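Local atomic coordinates of endoglucanase (Clostridium thermocellum, PDB entry 2YIK), a protein that probably hydrolyses internal beta-1,4-glucosidic bonds of cellulose as a family 9 endoglucanase. Residues Val447-His451 and Asp487-Tyr492; Pro433-Tyr438 and Pro479-His485; Ala192-Ala196 and Leu458-Asn462; Thr380-Val385 and Gln424-Leu428. All blocks are in the same frame, centred on the assembly; numbering follows the deposited sequence.

Contact 1. Residues Val447-His451 and Asp487-Tyr492; sequences VKYPH and DRTNDY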
loop_
_atom_site.group_PDB
_atom_site.type_symbol
_atom_site.label_atom_id
_atom_site.label_comp_id
_atom_site.label_asym_id
_atom_site.label_seq_id
_atom_site.Cartn_x
_atom_site.Cartn_y
_atom_site.Cartn_z
ATOM N N VAL A 447 12.622 -8.080 -17.053
ATOM C CA VAL A 447 11.568 -8.989 -17.479
ATOM C C VAL A 447 10.705 -8.182 -18.451
ATOM O O VAL A 447 10.550 -6.964 -18.292
ATOM C CB VAL A 447 10.706 -9.475 -16.286
ATOM C CG1 VAL A 447 11.508 -10.441 -15.431
ATOM C CG2 VAL A 447 10.266 -8.303 -15.446
ATOM N N LYS A 448 10.138 -8.852 -19.450
ATOM C CA LYS A 448 9.347 -8.160 -20.460
ATOM C C LYS A 448 7.901 -8.601 -20.603
ATOM O O LYS A 448 7.143 -7.979 -21.338
ATOM C CB LYS A 448 10.053 -8.288 -21.816
ATOM C CG LYS A 448 11.446 -7.686 -21.820
ATOM C CD LYS A 448 12.309 -8.251 -22.936
ATOM C CE LYS A 448 13.637 -7.506 -23.039
ATOM N NZ LYS A 448 14.483 -7.631 -21.812
ATOM N N TYR A 449 7.507 -9.650 -19.892
ATOM C CA TYR A 449 6.139 -10.152 -20.007
ATOM C C TYR A 449 5.326 -10.167 -18.715
ATOM O O TYR A 449 4.807 -11.217 -18.320
ATOM C CB TYR A 449 6.170 -11.564 -20.586
ATOM C CG TYR A 449 6.751 -11.636 -21.972
ATOM C CD1 TYR A 449 8.130 -11.689 -22.164
ATOM C CD2 TYR A 449 5.926 -11.611 -23.096
ATOM C CE1 TYR A 449 8.677 -11.712 -23.444
ATOM C CE2 TYR A 449 6.459 -11.635 -24.381
ATOM C CZ TYR A 449 7.834 -11.684 -24.547
ATOM O OH TYR A 449 8.357 -11.683 -25.820
ATOM N N PRO A 450 5.190 -9.010 -18.045
ATOM C CA PRO A 450 4.405 -9.025 -16.803
ATOM C C PRO A 450 2.955 -9.487 -16.996
ATOM O O PRO A 450 2.362 -9.305 -18.066
ATOM C CB PRO A 450 4.512 -7.577 -16.299
ATOM C CG PRO A 450 4.803 -6.773 -17.562
ATOM C CD PRO A 450 5.758 -7.675 -18.307
ATOM N N HIS A 451 2.400 -10.103 -15.958
ATOM C CA HIS A 451 1.018 -10.588 -15.972
ATOM C C HIS A 451 0.129 -9.367 -15.733
ATOM O O HIS A 451 -0.316 -9.111 -14.612
ATOM C CB HIS A 451 0.833 -11.618 -14.856
ATOM C CG HIS A 451 -0.508 -12.281 -14.858
ATOM N ND1 HIS A 451 -1.490 -11.974 -13.941
ATOM C CD2 HIS A 451 -1.023 -13.240 -15.660
ATOM C CE1 HIS A 451 -2.554 -12.720 -14.178
ATOM N NE2 HIS A 451 -2.299 -13.496 -15.214
ATOM N N ASP A 487 9.718 -15.801 -17.571
ATOM C CA ASP A 487 9.203 -14.518 -18.034
ATOM C C ASP A 487 8.137 -14.657 -19.128
ATOM O O ASP A 487 8.421 -14.485 -20.313
ATOM C CB ASP A 487 10.381 -13.655 -18.516
ATOM C CG ASP A 487 9.971 -12.235 -18.858
ATOM O OD1 ASP A 487 8.860 -11.819 -18.470
ATOM O OD2 ASP A 487 10.775 -11.535 -19.508
ATOM N N ARG A 488 6.913 -14.972 -18.711
ATOM C CA ARG A 488 5.778 -15.125 -19.619
ATOM C C ARG A 488 4.551 -14.419 -19.051
ATOM O O ARG A 488 4.353 -14.381 -17.834
ATOM C CB ARG A 488 5.439 -16.602 -19.826
ATOM C CG ARG A 488 6.367 -17.353 -20.773
ATOM C CD ARG A 488 5.842 -18.770 -20.979
ATOM N NE ARG A 488 4.503 -18.761 -21.570
ATOM C CZ ARG A 488 4.246 -18.584 -22.866
ATOM N NH1 ARG A 488 5.246 -18.406 -23.726
ATOM N NH2 ARG A 488 2.987 -18.574 -23.301
ATOM N N THR A 489 3.723 -13.869 -19.932
ATOM C CA THR A 489 2.521 -13.171 -19.511
ATOM C C THR A 489 1.609 -14.065 -18.662
ATOM O O THR A 489 0.970 -13.591 -17.718
ATOM C CB THR A 489 1.744 -12.643 -20.740
ATOM O OG1 THR A 489 2.574 -11.729 -21.471
ATOM C CG2 THR A 489 0.469 -11.921 -20.307
ATOM N N ASN A 490 1.553 -15.359 -18.969
ATOM C CA ASN A 490 0.687 -16.242 -18.193
ATOM C C ASN A 490 1.319 -16.843 -16.938
ATOM O O ASN A 490 0.699 -17.684 -16.280
ATOM C CB ASN A 490 0.103 -17.359 -19.076
ATOM C CG ASN A 490 1.166 -18.289 -19.633
ATOM O OD1 ASN A 490 2.341 -18.196 -19.281
ATOM N ND2 ASN A 490 0.750 -19.205 -20.505
ATOM N N ASP A 491 2.543 -16.431 -16.600
ATOM C CA ASP A 491 3.179 -16.924 -15.376
ATOM C C ASP A 491 2.637 -16.000 -14.291
ATOM O O ASP A 491 3.240 -14.970 -13.975
ATOM C CB ASP A 491 4.710 -16.806 -15.447
ATOM C CG ASP A 491 5.389 -17.218 -14.146
ATOM O OD1 ASP A 491 4.667 -17.695 -13.234
ATOM O OD2 ASP A 491 6.634 -17.070 -14.029
ATOM N N TYR A 492 1.492 -16.370 -13.721
ATOM C CA TYR A 492 0.860 -15.535 -12.713
ATOM C C TYR A 492 1.468 -15.554 -11.318
ATOM O O TYR A 492 1.021 -14.811 -10.442
ATOM C CB TYR A 492 -0.634 -15.860 -12.616
ATOM C CG TYR A 492 -0.924 -17.282 -12.222
ATOM C CD1 TYR A 492 -0.971 -18.301 -13.177
ATOM C CD2 TYR A 492 -1.116 -17.619 -10.882
ATOM C CE1 TYR A 492 -1.204 -19.634 -12.799
ATOM C CE2 TYR A 492 -1.345 -18.935 -10.493
ATOM C CZ TYR A 492 -1.388 -19.938 -11.449
ATOM O OH TYR A 492 -1.607 -21.242 -11.042
#
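Asp487 grips two successive backbone amides, those of Lys448 and Tyr449, with the two oxygens of its carboxylate. This is a clear example of an acidic side chain bridging to a neighbouring loop. OD2 offers its syn lone pair, and the bond from Lys448 N to Asp487 OD2 is 2.8 Å long and nearly straight (169°). OD1 is also met on the syn side, though from slightly above the carboxylate plane, with Tyr449 N and Asp487 OD1 2.9 Å apart and the bond more bent. Asp487 CG stands trans to its own backbone nitrogen (chi1 -173°), which carries the group across to the other loop. The ammonium of Lys448 instead binds the carbonyls of Ser444 and Ser446.

Weaker polar contacts follow along the chain. A CA-H...O contact joins Thr489 CA to Tyr449 O at 3.2 Å, and another joins His451 CA to Thr489 O at 3.5 Å. Thr489 OG1 sits at the edge of the Tyr449 ring, 3.7 Å from Tyr449 CD2, while it is hydrogen-bonded to His467.

The His451 ring is packed by Tyr492, whose CB lies over the centre of the imidazole, 3.9 Å from the ring centroid, and Trp194 meets the same ring edge-to-face. A type I turn from Arg488 to Asp491, followed by an inverse gamma turn centred on Asp491, leads the chain to Tyr492.

The chemistry is thus divided: directional bonds to Asp487 are consistent with a fixed path for the chain leading to His451, a predicted active-site residue, whereas ring contacts probably restrict the rotation of its imidazole.

Contact 2. Residues Pro433-Tyr438 and Pro479-His485; sequences PLNRCY and PDASDQH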
loop_
_atom_site.group_PDB
_atom_site.type_symbol
_atom_site.label_atom_id
_atom_site.label_comp_id
_atom_site.label_asym_id
_atom_site.label_seq_id
_atom_site.Cartn_x
_atom_site.Cartn_y
_atom_site.Cartn_z
ATOM N N PRO A 433 21.972 -14.848 -10.636
ATOM C CA PRO A 433 22.332 -15.903 -11.591
ATOM C C PRO A 433 21.784 -15.777 -13.011
ATOM O O PRO A 433 22.371 -16.327 -13.944
ATOM C CB PRO A 433 21.840 -17.172 -10.898
ATOM C CG PRO A 433 22.058 -16.859 -9.461
ATOM C CD PRO A 433 21.522 -15.439 -9.363
ATOM N N LEU A 434 20.671 -15.064 -13.181
ATOM C CA LEU A 434 20.066 -14.900 -14.504
ATOM C C LEU A 434 20.387 -13.541 -15.113
ATOM O O LEU A 434 19.968 -13.253 -16.233
ATOM C CB LEU A 434 18.538 -15.036 -14.416
ATOM C CG LEU A 434 17.914 -16.311 -13.843
ATOM C CD1 LEU A 434 16.392 -16.202 -13.893
ATOM C CD2 LEU A 434 18.390 -17.529 -14.644
ATOM N N ASN A 435 21.146 -12.730 -14.376
ATOM C CA ASN A 435 21.476 -11.363 -14.776
ATOM C C ASN A 435 20.151 -10.729 -15.195
ATOM O O ASN A 435 20.071 -9.964 -16.163
ATOM C CB ASN A 435 22.473 -11.316 -15.938
ATOM C CG ASN A 435 23.018 -9.917 -16.162
ATOM O OD1 ASN A 435 23.124 -9.124 -15.220
ATOM N ND2 ASN A 435 23.376 -9.607 -17.400
ATOM N N ARG A 436 19.109 -11.056 -14.439
ATOM C CA ARG A 436 17.779 -10.564 -14.739
ATOM C C ARG A 436 17.296 -9.438 -13.842
ATOM O O ARG A 436 17.377 -9.525 -12.615
ATOM C CB ARG A 436 16.769 -11.709 -14.681
ATOM C CG ARG A 436 15.455 -11.325 -15.324
ATOM C CD ARG A 436 14.330 -12.287 -15.052
ATOM N NE ARG A 436 14.480 -13.605 -15.665
ATOM C CZ ARG A 436 14.915 -13.824 -16.900
ATOM N NH1 ARG A 436 15.270 -12.804 -17.675
ATOM N NH2 ARG A 436 14.966 -15.064 -17.373
ATOM N N CYS A 437 16.804 -8.373 -14.471
ATOM C CA CYS A 437 16.272 -7.239 -13.733
ATOM C C CYS A 437 14.784 -7.510 -13.577
ATOM O O CYS A 437 14.069 -7.702 -14.565
ATOM C CB CYS A 437 16.484 -5.928 -14.492
ATOM S SG CYS A 437 15.811 -4.478 -13.614
ATOM N N TYR A 438 14.319 -7.525 -12.335
ATOM C CA TYR A 438 12.925 -7.817 -12.047
ATOM C C TYR A 438 11.974 -6.615 -12.032
ATOM O O TYR A 438 10.812 -6.735 -11.650
ATOM C CB TYR A 438 12.863 -8.605 -10.740
ATOM C CG TYR A 438 13.446 -9.998 -10.888
ATOM C CD1 TYR A 438 12.708 -11.013 -11.487
ATOM C CD2 TYR A 438 14.757 -10.285 -10.482
ATOM C CE1 TYR A 438 13.247 -12.284 -11.686
ATOM C CE2 TYR A 438 15.314 -11.554 -10.677
ATOM C CZ TYR A 438 14.550 -12.549 -11.278
ATOM O OH TYR A 438 15.074 -13.807 -11.466
ATOM N N PRO A 479 12.052 -14.172 -8.461
ATOM C CA PRO A 479 12.556 -15.518 -8.741
ATOM C C PRO A 479 12.061 -16.534 -7.718
ATOM O O PRO A 479 11.494 -16.160 -6.687
ATOM C CB PRO A 479 14.067 -15.327 -8.694
ATOM C CG PRO A 479 14.228 -14.293 -7.598
ATOM C CD PRO A 479 13.115 -13.307 -7.904
ATOM N N ASP A 480 12.252 -17.820 -8.006
ATOM C CA ASP A 480 11.834 -18.845 -7.059
ATOM C C ASP A 480 12.980 -19.109 -6.088
ATOM O O ASP A 480 13.967 -18.380 -6.086
ATOM C CB ASP A 480 11.400 -20.142 -7.770
ATOM C CG ASP A 480 12.474 -20.727 -8.674
ATOM O OD1 ASP A 480 13.685 -20.560 -8.403
ATOM O OD2 ASP A 480 12.096 -21.394 -9.655
ATOM N N ALA A 481 12.847 -20.135 -5.254
ATOM C CA ALA A 481 13.872 -20.446 -4.261
ATOM C C ALA A 481 15.214 -20.833 -4.855
ATOM O O ALA A 481 16.233 -20.838 -4.155
ATOM C CB ALA A 481 13.375 -21.555 -3.340
ATOM N N SER A 482 15.226 -21.148 -6.142
ATOM C CA SER A 482 16.464 -21.567 -6.818
ATOM C C SER A 482 16.940 -20.509 -7.824
ATOM O O SER A 482 17.662 -20.830 -8.780
ATOM C CB SER A 482 16.212 -22.912 -7.538
ATOM O OG SER A 482 16.149 -24.016 -6.617
ATOM N N ASP A 483 16.552 -19.249 -7.571
ATOM C CA ASP A 483 16.881 -18.110 -8.450
ATOM C C ASP A 483 16.353 -18.318 -9.868
ATOM O O ASP A 483 16.770 -17.617 -10.804
ATOM C CB ASP A 483 18.410 -17.879 -8.504
ATOM C CG ASP A 483 19.028 -17.616 -7.118
ATOM O OD1 ASP A 483 18.903 -16.494 -6.558
ATOM O OD2 ASP A 483 19.620 -18.572 -6.565
ATOM N N GLN A 484 15.413 -19.228 -10.078
ATOM C CA GLN A 484 14.935 -19.307 -11.455
ATOM C C GLN A 484 13.647 -18.481 -11.645
ATOM O O GLN A 484 12.958 -18.115 -10.686
ATOM C CB GLN A 484 14.666 -20.746 -11.890
ATOM C CG GLN A 484 15.871 -21.697 -11.803
ATOM C CD GLN A 484 16.974 -21.345 -12.788
ATOM O OE1 GLN A 484 17.075 -21.923 -13.880
ATOM N NE2 GLN A 484 17.826 -20.404 -12.393
ATOM N N HIS A 485 13.348 -18.174 -12.907
ATOM C CA HIS A 485 12.199 -17.346 -13.247
ATOM C C HIS A 485 11.700 -17.565 -14.681
ATOM O O HIS A 485 12.497 -17.673 -15.615
ATOM C CB HIS A 485 12.608 -15.870 -13.089
ATOM C CG HIS A 485 11.548 -14.887 -13.499
ATOM N ND1 HIS A 485 10.554 -14.466 -12.644
ATOM C CD2 HIS A 485 11.354 -14.220 -14.665
ATOM C CE1 HIS A 485 9.789 -13.577 -13.263
ATOM N NE2 HIS A 485 10.253 -13.413 -14.488
HETATM O O HOH W 1 17.301 -14.696 -10.308
#
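Pro479 lays its ring over Tyr438 and begins a loop that folds as a type I turn from Asp480 to Asp483 with an Asx turn inside it, all within the (alpha/alpha)6 barrel domain of family 9. Pro479 CD stands 3.9 Å from the centroid of the Tyr438 ring in a CH-pi contact, while Arg436 CG lies over the opposite face. Asp480 holds the loop in shape: its OD1 accepts from the amides of Ser482 and Gln484, which arrive from opposite faces of the carboxylate.

Asp483 then presses against Pro433, with Pro433 CG 3.9 Å from Asp483 CG, and its carboxylate is bound by Tyr427, Thr380 and the amide of Gly382. Its carbonyl oxygen accepts a hydrogen bond from a water that also bonds to the Tyr438 hydroxyl, 2.7 Å from Tyr438 OH. Leu434 packs against the same carbonyl, CD1 lying 3.4 Å from Asp483 O, and its CD2 touches the amide end of Gln484.

His485 ends the walk in a T-shaped pair, the edge of Tyr438 directed at the imidazole face with the planes at 83°. The Arg436 side chain crosses His485 at about a right angle, its guanidinium turned 53° from the ring plane, with Arg436 NE 3.3 Å from His485 CD2.

Contact 3. Residues Ala192-Ala196 and Leu458-Asn462; sequences AFWGA and LKDAN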
loop_
_atom_site.group_PDB
_atom_site.type_symbol
_atom_site.label_atom_id
_atom_site.label_comp_id
_atom_site.label_asym_id
_atom_site.label_seq_id
_atom_site.Cartn_x
_atom_site.Cartn_y
_atom_site.Cartn_z
ATOM N N ALA A 192 -12.545 -13.389 -15.422
ATOM C CA ALA A 192 -13.014 -14.164 -16.572
ATOM C C ALA A 192 -12.774 -13.419 -17.883
ATOM O O ALA A 192 -13.061 -13.946 -18.961
ATOM C CB ALA A 192 -14.505 -14.486 -16.425
ATOM N N PHE A 193 -12.248 -12.197 -17.790
ATOM C CA PHE A 193 -11.977 -11.385 -18.977
ATOM C C PHE A 193 -10.533 -10.936 -19.012
ATOM O O PHE A 193 -9.870 -10.880 -17.980
ATOM C CB PHE A 193 -12.862 -10.135 -19.009
ATOM C CG PHE A 193 -14.324 -10.418 -18.830
ATOM C CD1 PHE A 193 -14.853 -10.623 -17.562
ATOM C CD2 PHE A 193 -15.171 -10.493 -19.932
ATOM C CE1 PHE A 193 -16.211 -10.899 -17.385
ATOM C CE2 PHE A 193 -16.531 -10.768 -19.771
ATOM C CZ PHE A 193 -17.052 -10.973 -18.492
ATOM N N TRP A 194 -10.057 -10.628 -20.214
ATOM C CA TRP A 194 -8.698 -10.155 -20.417
ATOM C C TRP A 194 -8.696 -9.175 -21.580
ATOM O O TRP A 194 -8.750 -9.575 -22.741
ATOM C CB TRP A 194 -7.741 -11.314 -20.728
ATOM C CG TRP A 194 -6.300 -10.880 -20.746
ATOM C CD1 TRP A 194 -5.658 -10.186 -21.735
ATOM C CD2 TRP A 194 -5.350 -11.035 -19.686
ATOM N NE1 TRP A 194 -4.371 -9.897 -21.354
ATOM C CE2 TRP A 194 -4.155 -10.406 -20.102
ATOM C CE3 TRP A 194 -5.394 -11.644 -18.422
ATOM C CZ2 TRP A 194 -3.012 -10.363 -19.293
ATOM C CZ3 TRP A 194 -4.258 -11.603 -17.620
ATOM C CH2 TRP A 194 -3.083 -10.968 -18.062
ATOM N N GLY A 195 -8.643 -7.887 -21.256
ATOM C CA GLY A 195 -8.628 -6.860 -22.279
ATOM C C GLY A 195 -8.259 -5.532 -21.656
ATOM O O GLY A 195 -8.024 -5.458 -20.446
ATOM N N ALA A 196 -8.197 -4.481 -22.466
ATOM C CA ALA A 196 -7.852 -3.162 -21.947
ATOM C C ALA A 196 -8.965 -2.694 -21.008
ATOM O O ALA A 196 -10.151 -2.889 -21.289
ATOM C CB ALA A 196 -7.682 -2.188 -23.089
ATOM N N LEU A 458 -2.999 -7.635 -25.298
ATOM C CA LEU A 458 -3.449 -8.908 -25.853
ATOM C C LEU A 458 -4.875 -9.226 -25.394
ATOM O O LEU A 458 -5.438 -8.515 -24.558
ATOM C CB LEU A 458 -2.492 -10.019 -25.412
ATOM C CG LEU A 458 -1.007 -9.688 -25.649
ATOM C CD1 LEU A 458 -0.138 -10.823 -25.162
ATOM C CD2 LEU A 458 -0.755 -9.432 -27.130
ATOM N N LYS A 459 -5.459 -10.285 -25.948
ATOM C CA LYS A 459 -6.821 -10.687 -25.589
ATOM C C LYS A 459 -6.775 -11.961 -24.760
ATOM O O LYS A 459 -7.813 -12.492 -24.366
ATOM C CB LYS A 459 -7.661 -10.977 -26.846
ATOM C CG LYS A 459 -7.709 -9.874 -27.901
ATOM C CD LYS A 459 -8.496 -10.354 -29.135
ATOM C CE LYS A 459 -8.255 -9.462 -30.360
ATOM N NZ LYS A 459 -8.966 -9.977 -31.589
ATOM N N ASP A 460 -5.570 -12.445 -24.488
ATOM C CA ASP A 460 -5.407 -13.698 -23.751
ATOM C C ASP A 460 -4.026 -13.716 -23.103
ATOM O O ASP A 460 -3.027 -13.431 -23.769
ATOM C CB ASP A 460 -5.523 -14.860 -24.750
ATOM C CG ASP A 460 -5.667 -16.214 -24.084
ATOM O OD1 ASP A 460 -5.101 -16.424 -22.987
ATOM O OD2 ASP A 460 -6.337 -17.086 -24.677
ATOM N N ALA A 461 -3.960 -14.055 -21.818
ATOM C CA ALA A 461 -2.675 -14.109 -21.121
ATOM C C ALA A 461 -1.769 -15.194 -21.712
ATOM O O ALA A 461 -0.542 -15.097 -21.652
ATOM C CB ALA A 461 -2.892 -14.378 -19.632
ATOM N N ASN A 462 -2.383 -16.227 -22.285
ATOM C CA ASN A 462 -1.634 -17.341 -22.869
ATOM C C ASN A 462 -0.966 -17.000 -24.191
ATOM O O ASN A 462 -0.102 -17.746 -24.656
ATOM C CB ASN A 462 -2.556 -18.542 -23.066
ATOM C CG ASN A 462 -3.006 -19.146 -21.757
ATOM O OD1 ASN A 462 -4.196 -19.395 -21.556
ATOM N ND2 ASN A 462 -2.057 -19.390 -20.856
#
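Trp194 spreads its indole against the backbone of Leu458 to Ala461, and with Ala461 and Leu458 it supplies most of the surface buried here. The indole reaches across because Trp194 CG is trans to the backbone nitrogen (chi1 -172°). It stands beside His451, the predicted active-site histidine, with about 4 Å between the side chains, consistent with a place at the edge of the catalytic site.

Ala461 covers the six-membered ring. Its CB lies 3.7 Å from the centroid of that ring and only 12° off the normal, a CH-pi contact made from directly above. The peptide that links Asp460 to Ala461 lies over the indole as well, Ala461 N being 4.0 Å from Trp194 CE2, so backbone and methyl lie over the same indole.

Leu458 works at the rim. Its carbonyl oxygen lies in the plane of the indole, where Leu458 O is 3.3 Å from Trp194 CD1. Close by, the indole nitrogen is satisfied by the hydroxyl of Ser456, which also bonds to the amide of Leu458. Sharing this hydroxyl probably couples the orientation of the indole to the start of the 458-462 loop.

The bend in this loop is an Asx turn, in which Asp460 OD1 accepts from Asn462 N at 2.8 Å. Ala461 sits at the middle of this turn, with its methyl over the ring.

The contact lies at the surface, joining the loop between helix 187-190 and strand 206-209 to the loop that leaves helix 453-456. Arg453 of that short helix bonds to the carbonyl of Phe193, and Trp194 also touches Thr489 in the long connection to helix 499-516.

Contact 4. Residues Thr380-Val385 and Gln424-Leu428; sequences TPGGYV and QMDYL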
loop_
_atom_site.group_PDB
_atom_site.type_symbol
_atom_site.label_atom_id
_atom_site.label_comp_id
_atom_site.label_asym_id
_atom_site.label_seq_id
_atom_site.Cartn_x
_atom_site.Cartn_y
_atom_site.Cartn_z
ATOM N N THR A 380 18.447 -17.635 -1.078
ATOM C CA THR A 380 18.705 -18.470 -2.243
ATOM C C THR A 380 20.196 -18.655 -2.513
ATOM O O THR A 380 21.030 -17.918 -1.985
ATOM C CB THR A 380 18.096 -17.850 -3.511
ATOM O OG1 THR A 380 18.805 -16.647 -3.825
ATOM C CG2 THR A 380 16.629 -17.529 -3.305
ATOM N N PRO A 381 20.550 -19.655 -3.341
ATOM C CA PRO A 381 21.966 -19.877 -3.652
ATOM C C PRO A 381 22.519 -18.568 -4.207
ATOM O O PRO A 381 23.673 -18.213 -3.993
ATOM C CB PRO A 381 21.914 -20.981 -4.708
ATOM C CG PRO A 381 20.729 -21.790 -4.269
ATOM C CD PRO A 381 19.707 -20.711 -3.938
ATOM N N GLY A 382 21.654 -17.839 -4.906
ATOM C CA GLY A 382 22.044 -16.570 -5.493
ATOM C C GLY A 382 22.209 -15.412 -4.520
ATOM O O GLY A 382 22.663 -14.346 -4.920
ATOM N N GLY A 383 21.836 -15.597 -3.255
ATOM C CA GLY A 383 21.995 -14.532 -2.273
ATOM C C GLY A 383 20.787 -13.639 -2.026
ATOM O O GLY A 383 20.902 -12.572 -1.423
ATOM N N TYR A 384 19.620 -14.096 -2.461
ATOM C CA TYR A 384 18.373 -13.347 -2.329
ATOM C C TYR A 384 17.558 -13.840 -1.135
ATOM O O TYR A 384 17.288 -15.034 -1.032
ATOM C CB TYR A 384 17.590 -13.528 -3.629
ATOM C CG TYR A 384 16.184 -12.980 -3.673
ATOM C CD1 TYR A 384 15.935 -11.615 -3.523
ATOM C CD2 TYR A 384 15.105 -13.821 -3.955
ATOM C CE1 TYR A 384 14.642 -11.100 -3.665
ATOM C CE2 TYR A 384 13.812 -13.319 -4.097
ATOM C CZ TYR A 384 13.589 -11.956 -3.952
ATOM O OH TYR A 384 12.319 -11.454 -4.115
ATOM N N VAL A 385 17.162 -12.937 -0.236
ATOM C CA VAL A 385 16.372 -13.352 0.928
ATOM C C VAL A 385 14.928 -13.577 0.479
ATOM O O VAL A 385 14.212 -12.659 0.082
ATOM C CB VAL A 385 16.473 -12.337 2.090
ATOM C CG1 VAL A 385 15.779 -12.893 3.321
ATOM C CG2 VAL A 385 17.952 -12.071 2.416
ATOM N N GLN A 424 20.311 -6.504 -1.589
ATOM C CA GLN A 424 19.069 -7.101 -2.056
ATOM C C GLN A 424 18.478 -6.349 -3.252
ATOM O O GLN A 424 17.995 -6.976 -4.196
ATOM C CB GLN A 424 18.056 -7.185 -0.908
ATOM C CG GLN A 424 18.477 -8.116 0.237
ATOM C CD GLN A 424 18.862 -9.512 -0.242
ATOM O OE1 GLN A 424 20.042 -9.882 -0.249
ATOM N NE2 GLN A 424 17.868 -10.291 -0.647
ATOM N N MET A 425 18.513 -5.017 -3.226
ATOM C CA MET A 425 17.986 -4.253 -4.359
ATOM C C MET A 425 18.847 -4.521 -5.591
ATOM O O MET A 425 18.325 -4.669 -6.702
ATOM C CB MET A 425 17.976 -2.749 -4.075
ATOM C CG MET A 425 17.293 -1.940 -5.177
ATOM S SD MET A 425 15.551 -2.425 -5.395
ATOM C CE MET A 425 14.765 -1.364 -4.088
ATOM N N ASP A 426 20.162 -4.583 -5.398
ATOM C CA ASP A 426 21.053 -4.858 -6.524
ATOM C C ASP A 426 20.753 -6.251 -7.098
ATOM O O ASP A 426 20.831 -6.443 -8.314
ATOM C CB ASP A 426 22.528 -4.741 -6.110
ATOM C CG ASP A 426 22.951 -3.301 -5.849
ATOM O OD1 ASP A 426 22.143 -2.375 -6.090
ATOM O OD2 ASP A 426 24.101 -3.090 -5.407
ATOM N N TYR A 427 20.405 -7.217 -6.244
ATOM C CA TYR A 427 20.063 -8.550 -6.753
ATOM C C TYR A 427 18.824 -8.399 -7.631
ATOM O O TYR A 427 18.778 -8.906 -8.757
ATOM C CB TYR A 427 19.744 -9.541 -5.615
ATOM C CG TYR A 427 19.210 -10.896 -6.094
ATOM C CD1 TYR A 427 17.909 -11.018 -6.576
ATOM C CD2 TYR A 427 20.016 -12.045 -6.093
ATOM C CE1 TYR A 427 17.416 -12.238 -7.053
ATOM C CE2 TYR A 427 19.528 -13.279 -6.567
ATOM C CZ TYR A 427 18.227 -13.363 -7.050
ATOM O OH TYR A 427 17.722 -14.550 -7.554
ATOM N N LEU A 428 17.815 -7.702 -7.117
ATOM C CA LEU A 428 16.584 -7.514 -7.874
ATOM C C LEU A 428 16.786 -6.700 -9.150
ATOM O O LEU A 428 16.015 -6.837 -10.096
ATOM C CB LEU A 428 15.501 -6.873 -6.993
ATOM C CG LEU A 428 14.884 -7.813 -5.944
ATOM C CD1 LEU A 428 13.982 -7.020 -4.997
ATOM C CD2 LEU A 428 14.096 -8.916 -6.640
#
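Tyr384 stacks on Tyr427, and the pair joins a tight turn to the C-terminal part of helix 416-428, one of the helices of the (alpha/alpha)6 barrel characteristic of family 9. The turn is of type I, from Thr380 to Gly383, and leads straight into Tyr384.

From its root outward, Tyr384 passes from Tyr427 to Leu428 and then to Ser392. CB sits over the centre of the Tyr427 ring, 3.4 Å from its centroid, so the methylene itself makes a close CH-pi contact. CG and CD1 then pass above the rim, Tyr384 CD1 lying 3.7 Å from Tyr427 CD1. With CG trans to the backbone nitrogen (chi1 173°), the ring slides outward over its partner, and the two form an offset stack with centroids 4.7 Å apart and planes at 11°. Farther out, CE1 leaves Tyr427 and reaches Leu428, where Tyr384 CE1 and Leu428 CD2 are 3.7 Å apart. At the tip, the hydroxyl remains near the same methyl but bonds to Ser392.

The amide of Gln424 lies nearly parallel to the Tyr384 ring, its plane turned by 13°, and also packs against Val385. Gly382 brings its carbonyl to the edge of Tyr427, whose hydroxyl is held by Asp483.

The turn is itself braced beside the stack. Thr380 accepts from the backbone of Tyr384 while also binding Asp483, so its hydroxyl is engaged on both counts, with Tyr384 N 3.0 Å from Thr380 OG1.

In the fold
Contacts 4, 2, 1 and 3 form a row of neighbours leading from the buried contact on helix 416-428 to a surface loop near the predicted active site. Contacts 4 and 2 have centres about 9 Å apart and meet through Asp483, whose OD1 is 2.5 Å from Tyr427 OH. Contact 2 passes to contact 1 through a probable hydrogen bond, Val447 N to Cys437 O at 2.9 Å. Contact 1 touches contact 3 where Thr489 and Asn490 meet Ala461. His451 lies in contact 1, its side chain about 9 Å from that of His485 in contact 2. Contacts 3 and 4, about 32 Å apart between centres, do not touch.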